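Local coordinates for aldehyde dehydrogenase (Burkholderia cenocepacia, PDB 4O6R), which probably oxidises aldehydes to carboxylic acids with NAD(P)+ as cofactor, at residues 27-39 and 362-374. Sequence-based numbering, arbitrary orientation. Where two conformers were deposited one is given.
Sequences TIDVLNPHDGSVI and QDPALANGYYVRP
His34 and Gly369 bring their CA atoms within 4.2 Å where the turn of the antiparallel hairpin 27-32/37-43 meets the loop before strand 375-378, and one backbone bond, Tyr370 N to Pro33 O at 3.0 Å, joins the two segments. In the aldehyde dehydrogenase fold this links the N-terminal hairpin, beside helix 87-98, to a loop of the seven-stranded sheet, and it illustrates how a turn can dock through few but well-aimed polar groups. His34 O and Pro33 O both close on Gly369 CA, at 3.0 and 3.1 Å. Pro33 O lies over one face of the Tyr370 ring toward its rim, and CD2 of that ring packs 3.5 Å from Pro33 CB, while its OH reaches past Gly36 CA to Leu31 CD1. With CG anti to the backbone N (chi1 166°), His34 swings its imidazole out to Tyr371. The two rings meet rim to rim, planes at 87°, and Leu366 CD1 sits over the centre of the tyrosine ring. Two waters tie the histidine to Ala365 O, one through His34 O and the other through NE2. At the other ring nitrogen, ND1 and Tyr371 OH share a nearly straight 2.7 Å hydrogen bond in the histidine plane.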
ATOM      1  N   THR A  27      28.647 -29.544  25.759  1.00 17.66           N
ATOM      2  CA  THR A  27      28.791 -28.139  26.052  1.00 17.17           C
ATOM      3  C   THR A  27      29.820 -27.469  25.161  1.00 16.84           C
ATOM      4  O   THR A  27      30.626 -28.134  24.505  1.00 16.90           O
ATOM      5  CB  THR A  27      29.208 -27.904  27.503  1.00 17.68           C
ATOM      6  OG1 THR A  27      30.436 -28.582  27.750  1.00 18.45           O
ATOM      7  CG2 THR A  27      28.142 -28.408  28.424  1.00 18.20           C
ATOM      8  N   ILE A  28      29.755 -26.143  25.160  1.00 16.51           N
ATOM      9  CA  ILE A  28      30.711 -25.282  24.480  1.00 16.57           C
ATOM     10  C   ILE A  28      31.208 -24.202  25.442  1.00 16.49           C
ATOM     11  O   ILE A  28      30.413 -23.625  26.187  1.00 16.05           O
ATOM     12  CB  ILE A  28      30.068 -24.661  23.254  1.00 16.11           C
ATOM     13  CG1 ILE A  28      29.916 -25.750  22.176  1.00 16.51           C
ATOM     14  CG2 ILE A  28      30.926 -23.527  22.736  1.00 15.98           C
ATOM     15  CD1 ILE A  28      29.035 -25.376  21.003  1.00 16.05           C
ATOM     16  N   ASP A  29      32.517 -23.944  25.432  1.00 16.70           N
ATOM     17  CA  ASP A  29      33.088 -22.901  26.293  1.00 16.88           C
ATOM     18  C   ASP A  29      32.865 -21.527  25.646  1.00 15.82           C
ATOM     19  O   ASP A  29      33.122 -21.362  24.454  1.00 15.46           O
ATOM     20  CB  ASP A  29      34.592 -23.116  26.519  1.00 17.74           C
ATOM     21  CG  ASP A  29      34.914 -24.218  27.522  1.00 19.13           C
ATOM     22  OD1 ASP A  29      34.029 -24.927  28.042  1.00 19.42           O
ATOM     23  OD2 ASP A  29      36.115 -24.369  27.805  1.00 19.99           O
ATOM     24  N   VAL A  30      32.378 -20.566  26.433  1.00 15.17           N
ATOM     25  CA  VAL A  30      32.144 -19.205  25.965  1.00 14.31           C
ATOM     26  C   VAL A  30      33.230 -18.350  26.562  1.00 14.43           C
ATOM     27  O   VAL A  30      33.406 -18.331  27.781  1.00 14.86           O
ATOM     28  CB  VAL A  30      30.783 -18.667  26.390  1.00 13.96           C
ATOM     29  CG1 VAL A  30      30.613 -17.214  25.933  1.00 13.43           C
ATOM     30  CG2 VAL A  30      29.689 -19.556  25.803  1.00 13.87           C
ATOM     31  N   LEU A  31      33.963 -17.666  25.699  1.00 14.16           N
ATOM     32  CA  LEU A  31      35.142 -16.921  26.109  1.00 14.81           C
ATOM     33  C   LEU A  31      34.871 -15.418  26.199  1.00 14.46           C
ATOM     34  O   LEU A  31      34.029 -14.858  25.452  1.00 14.29           O
ATOM     35  CB  LEU A  31      36.341 -17.209  25.185  1.00 15.28           C
ATOM     36  CG  LEU A  31      36.707 -18.686  24.974  1.00 15.78           C
ATOM     37  CD1 LEU A  31      37.963 -18.830  24.130  1.00 16.23           C
ATOM     38  CD2 LEU A  31      36.904 -19.342  26.327  1.00 16.45           C
ATOM     39  N   ASN A  32      35.590 -14.790  27.118  1.00 14.69           N
ATOM     40  CA  ASN A  32      35.662 -13.351  27.225  1.00 14.63           C
ATOM     41  C   ASN A  32      36.807 -12.866  26.341  1.00 14.68           C
ATOM     42  O   ASN A  32      37.956 -13.156  26.626  1.00 14.92           O
ATOM     43  CB  ASN A  32      35.932 -12.965  28.677  1.00 15.36           C
ATOM     44  CG  ASN A  32      36.003 -11.459  28.887  1.00 15.54           C
ATOM     45  OD1 ASN A  32      36.102 -10.683  27.935  1.00 15.14           O
ATOM     46  ND2 ASN A  32      35.926 -11.040  30.158  1.00 16.18           N
ATOM     47  N   PRO A  33      36.504 -12.114  25.272  1.00 14.11           N
ATOM     48  CA  PRO A  33      37.569 -11.633  24.375  1.00 14.26           C
ATOM     49  C   PRO A  33      38.537 -10.598  24.955  1.00 14.50           C
ATOM     50  O   PRO A  33      39.587 -10.357  24.367  1.00 14.78           O
ATOM     51  CB  PRO A  33      36.806 -11.077  23.195  1.00 13.94           C
ATOM     52  CG  PRO A  33      35.486 -10.669  23.755  1.00 13.53           C
ATOM     53  CD  PRO A  33      35.188 -11.570  24.919  1.00 13.75           C
ATOM     54  N   HIS A  34      38.257 -10.043  26.129  1.00 14.54           N
ATOM     55  CA  HIS A  34      39.235  -9.174  26.798  1.00 15.03           C
ATOM     56  C   HIS A  34      40.472  -9.924  27.286  1.00 15.63           C
ATOM     57  O   HIS A  34      41.600  -9.393  27.269  1.00 15.61           O
ATOM     58  CB  HIS A  34      38.578  -8.397  27.944  1.00 15.15           C
ATOM     59  CG  HIS A  34      39.548  -7.746  28.871  1.00 15.87           C
ATOM     60  ND1 HIS A  34      40.303  -6.656  28.504  1.00 16.24           N
ATOM     61  CD2 HIS A  34      39.890  -8.031  30.152  1.00 16.52           C
ATOM     62  CE1 HIS A  34      41.077  -6.299  29.517  1.00 16.84           C
ATOM     63  NE2 HIS A  34      40.848  -7.119  30.526  1.00 17.06           N
ATOM     64  N   ASP A  35      40.263 -11.159  27.727  1.00 15.99           N
ATOM     65  CA  ASP A  35      41.355 -11.937  28.328  1.00 16.89           C
ATOM     66  C   ASP A  35      41.403 -13.423  28.015  1.00 17.06           C
ATOM     67  O   ASP A  35      42.218 -14.125  28.582  1.00 17.64           O
ATOM     68  CB  ASP A  35      41.365 -11.738  29.845  1.00 17.76           C
ATOM     69  CG  ASP A  35      40.091 -12.193  30.515  1.00 17.89           C
ATOM     70  OD1 ASP A  35      39.264 -12.853  29.875  1.00 17.23           O
ATOM     71  OD2 ASP A  35      39.910 -11.846  31.708  1.00 18.97           O
ATOM     72  N   GLY A  36      40.542 -13.907  27.137  1.00 16.57           N
ATOM     73  CA  GLY A  36      40.528 -15.314  26.757  1.00 16.96           C
ATOM     74  C   GLY A  36      39.995 -16.238  27.832  1.00 17.47           C
ATOM     75  O   GLY A  36      40.104 -17.462  27.712  1.00 18.11           O
ATOM     76  N   SER A  37      39.414 -15.680  28.885  1.00 17.52           N
ATOM     77  CA  SER A  37      38.977 -16.497  30.024  1.00 17.66           C
ATOM     78  C   SER A  37      37.611 -17.091  29.691  1.00 17.08           C
ATOM     79  O   SER A  37      36.885 -16.592  28.833  1.00 15.94           O
ATOM     80  CB  SER A  37      38.949 -15.674  31.326  1.00 17.83           C
ATOM     81  OG  SER A  37      37.940 -14.683  31.279  1.00 17.34           O
ATOM     82  N   VAL A  38      37.286 -18.184  30.373  1.00 17.54           N
ATOM     83  CA  VAL A  38      36.012 -18.848  30.195  1.00 17.41           C
ATOM     84  C   VAL A  38      34.963 -18.176  31.059  1.00 17.24           C
ATOM     85  O   VAL A  38      35.055 -18.208  32.272  1.00 17.66           O
ATOM     86  CB  VAL A  38      36.107 -20.326  30.596  1.00 18.21           C
ATOM     87  CG1 VAL A  38      34.745 -21.004  30.490  1.00 18.18           C
ATOM     88  CG2 VAL A  38      37.149 -21.009  29.721  1.00 18.64           C
ATOM     89  N   ILE A  39      33.956 -17.594  30.428  1.00 16.45           N
ATOM     90  CA  ILE A  39      32.839 -17.007  31.142  1.00 16.48           C
ATOM     91  C   ILE A  39      32.012 -18.142  31.728  1.00 16.88           C
ATOM     92  O   ILE A  39      31.739 -18.174  32.909  1.00 17.38           O
ATOM     93  CB  ILE A  39      31.977 -16.129  30.214  1.00 15.76           C
ATOM     94  CG1 ILE A  39      32.804 -14.955  29.659  1.00 15.68           C
ATOM     95  CG2 ILE A  39      30.747 -15.590  30.944  1.00 15.78           C
ATOM     96  CD1 ILE A  39      32.148 -14.275  28.483  1.00 15.03           C
ATOM     97  N   GLN A 362      50.246  -2.146  22.682  1.00 25.68           N
ATOM     98  CA  GLN A 362      51.378  -2.622  23.472  1.00 27.57           C
ATOM     99  C   GLN A 362      51.013  -2.801  24.950  1.00 29.15           C
ATOM    100  O   GLN A 362      51.679  -3.539  25.644  1.00 31.44           O
ATOM    101  CB  GLN A 362      52.582  -1.680  23.326  1.00 28.24           C
ATOM    102  N   ASP A 363      49.961  -2.135  25.424  1.00 29.81           N
ATOM    103  CA  ASP A 363      49.562  -2.224  26.843  1.00 30.38           C
ATOM    104  C   ASP A 363      49.459  -3.668  27.350  1.00 29.66           C
ATOM    105  O   ASP A 363      48.578  -4.434  26.922  1.00 29.80           O
ATOM    106  CB  ASP A 363      48.240  -1.496  27.054  1.00 31.34           C
ATOM    107  CG  ASP A 363      47.709  -1.607  28.486  1.00 32.86           C
ATOM    108  OD1 ASP A 363      48.386  -2.154  29.389  1.00 33.79           O
ATOM    109  OD2 ASP A 363      46.583  -1.106  28.696  1.00 34.67           O
ATOM    110  N   PRO A 364      50.320  -4.036  28.308  1.00 29.34           N
ATOM    111  CA  PRO A 364      50.389  -5.435  28.749  1.00 28.41           C
ATOM    112  C   PRO A 364      49.105  -5.960  29.396  1.00 27.16           C
ATOM    113  O   PRO A 364      48.910  -7.171  29.442  1.00 26.97           O
ATOM    114  CB  PRO A 364      51.521  -5.433  29.785  1.00 30.12           C
ATOM    115  CG  PRO A 364      52.258  -4.153  29.574  1.00 30.71           C
ATOM    116  CD  PRO A 364      51.276  -3.172  29.031  1.00 30.38           C
ATOM    117  N   ALA A 365      48.245  -5.072  29.897  1.00 25.35           N
ATOM    118  CA  ALA A 365      46.960  -5.485  30.473  1.00 24.48           C
ATOM    119  C   ALA A 365      45.989  -6.049  29.414  1.00 22.75           C
ATOM    120  O   ALA A 365      45.042  -6.752  29.756  1.00 22.39           O
ATOM    121  CB  ALA A 365      46.314  -4.317  31.194  1.00 24.77           C
ATOM    122  N   LEU A 366      46.237  -5.712  28.147  1.00 21.31           N
ATOM    123  CA  LEU A 366      45.482  -6.203  27.007  1.00 19.87           C
ATOM    124  C   LEU A 366      46.088  -7.451  26.339  1.00 19.61           C
ATOM    125  O   LEU A 366      45.531  -7.963  25.362  1.00 18.74           O
ATOM    126  CB  LEU A 366      45.372  -5.074  25.968  1.00 19.42           C
ATOM    127  CG  LEU A 366      44.823  -3.729  26.497  1.00 19.37           C
ATOM    128  CD1 LEU A 366      44.498  -2.770  25.356  1.00 18.82           C
ATOM    129  CD2 LEU A 366      43.594  -3.960  27.364  1.00 19.59           C
ATOM    130  N   ALA A 367      47.204  -7.959  26.863  1.00 19.69           N
ATOM    131  CA  ALA A 367      47.979  -8.999  26.162  1.00 19.66           C
ATOM    132  C   ALA A 367      47.222 -10.309  25.925  1.00 19.28           C
ATOM    133  O   ALA A 367      47.505 -11.015  24.958  1.00 19.40           O
ATOM    134  CB  ALA A 367      49.284  -9.286  26.908  1.00 20.70           C
ATOM    135  N   ASN A 368      46.254 -10.633  26.782  1.00 18.90           N
ATOM    136  CA  ASN A 368      45.512 -11.886  26.652  1.00 18.57           C
ATOM    137  C   ASN A 368      44.192 -11.755  25.898  1.00 17.12           C
ATOM    138  O   ASN A 368      43.469 -12.734  25.748  1.00 17.06           O
ATOM    139  CB  ASN A 368      45.256 -12.464  28.023  1.00 19.64           C
ATOM    140  CG  ASN A 368      46.519 -12.923  28.689  1.00 20.87           C
ATOM    141  OD1 ASN A 368      46.737 -12.637  29.849  1.00 22.70           O
ATOM    142  ND2 ASN A 368      47.364 -13.618  27.954  1.00 20.96           N
ATOM    143  N   GLY A 369      43.904 -10.555  25.406  1.00 15.99           N
ATOM    144  CA  GLY A 369      42.700 -10.299  24.653  1.00 15.05           C
ATOM    145  C   GLY A 369      42.949 -10.172  23.167  1.00 14.32           C
ATOM    146  O   GLY A 369      44.103 -10.027  22.724  1.00 14.36           O
ATOM    147  N   TYR A 370      41.856 -10.158  22.400  1.00 13.47           N
ATOM    148  CA  TYR A 370      41.943 -10.252  20.949  1.00 13.00           C
ATOM    149  C   TYR A 370      41.972  -8.863  20.321  1.00 12.49           C
ATOM    150  O   TYR A 370      41.195  -8.547  19.433  1.00 11.90           O
ATOM    151  CB  TYR A 370      40.798 -11.085  20.410  1.00 12.89           C
ATOM    152  CG  TYR A 370      40.569 -12.369  21.167  1.00 13.41           C
ATOM    153  CD1 TYR A 370      41.631 -13.158  21.608  1.00 14.03           C
ATOM    154  CD2 TYR A 370      39.271 -12.818  21.426  1.00 13.43           C
ATOM    155  CE1 TYR A 370      41.394 -14.348  22.306  1.00 14.68           C
ATOM    156  CE2 TYR A 370      39.039 -13.987  22.122  1.00 14.11           C
ATOM    157  CZ  TYR A 370      40.094 -14.754  22.542  1.00 14.65           C
ATOM    158  OH  TYR A 370      39.835 -15.912  23.206  1.00 15.52           O
ATOM    159  N   TYR A 371      42.932  -8.054  20.776  1.00 12.54           N
ATOM    160  CA  TYR A 371      42.996  -6.635  20.428  1.00 12.23           C
ATOM    161  C   TYR A 371      43.868  -6.322  19.222  1.00 12.34           C
ATOM    162  O   TYR A 371      44.995  -6.843  19.079  1.00 12.57           O
ATOM    163  CB  TYR A 371      43.534  -5.816  21.600  1.00 12.43           C
ATOM    164  CG  TYR A 371      42.612  -5.718  22.800  1.00 12.36           C
ATOM    165  CD1 TYR A 371      41.628  -4.716  22.872  1.00 11.97           C
ATOM    166  CD2 TYR A 371      42.731  -6.598  23.864  1.00 12.64           C
ATOM    167  CE1 TYR A 371      40.786  -4.624  23.966  1.00 12.05           C
ATOM    168  CE2 TYR A 371      41.906  -6.488  24.970  1.00 12.75           C
ATOM    169  CZ  TYR A 371      40.935  -5.515  25.015  1.00 12.43           C
ATOM    170  OH  TYR A 371      40.129  -5.402  26.130  1.00 12.46           O
ATOM    171  N   VAL A 372      43.358  -5.438  18.377  1.00 12.28           N
ATOM    172  CA  VAL A 372      44.152  -4.854  17.311  1.00 12.61           C
ATOM    173  C   VAL A 372      43.837  -3.361  17.204  1.00 12.62           C
ATOM    174  O   VAL A 372      42.699  -2.938  17.433  1.00 12.57           O
ATOM    175  CB  VAL A 372      43.956  -5.622  15.986  1.00 12.62           C
ATOM    176  CG1 VAL A 372      42.537  -5.550  15.489  1.00 12.23           C
ATOM    177  CG2 VAL A 372      44.905  -5.112  14.919  1.00 12.87           C
ATOM    178  N   ARG A 373      44.842  -2.564  16.881  1.00 12.95           N
ATOM    179  CA  ARG A 373      44.656  -1.129  16.750  0.60 13.29           C
ATOM    180  C   ARG A 373      43.900  -0.784  15.468  1.00 12.41           C
ATOM    181  O   ARG A 373      43.943  -1.535  14.509  1.00 12.09           O
ATOM    182  CB  ARG A 373      45.999  -0.406  16.739  0.60 14.31           C
ATOM    183  CG  ARG A 373      46.756  -0.532  18.058  0.60 15.88           C
ATOM    184  CD  ARG A 373      48.103   0.165  17.994  0.60 17.21           C
ATOM    185  NE  ARG A 373      48.797  -0.179  16.761  0.60 17.99           N
ATOM    186  CZ  ARG A 373      49.897  -0.918  16.673  0.60 19.42           C
ATOM    187  NH1 ARG A 373      50.383  -1.161  15.462  0.60 19.60           N
ATOM    188  NH2 ARG A 373      50.535  -1.389  17.772  0.60 19.97           N
ATOM    189  N   PRO A 374      43.192   0.349  15.470  1.00 11.78           N
ATOM    190  CA  PRO A 374      42.550   0.830  14.244  1.00 11.33           C
ATOM    191  C   PRO A 374      43.589   0.928  13.148  1.00 11.28           C
ATOM    192  O   PRO A 374      44.663   1.495  13.366  1.00 11.59           O
ATOM    193  CB  PRO A 374      42.024   2.216  14.631  1.00 11.40           C
ATOM    194  CG  PRO A 374      41.847   2.158  16.108  1.00 11.82           C
ATOM    195  CD  PRO A 374      42.915   1.220  16.628  1.00 12.06           C
TER
HETATM  196  O   HOH W   1      44.073  -9.110  28.522  1.00 14.48           O
HETATM  197  O   HOH W   2      43.394  -6.202  32.135  1.00 32.42           O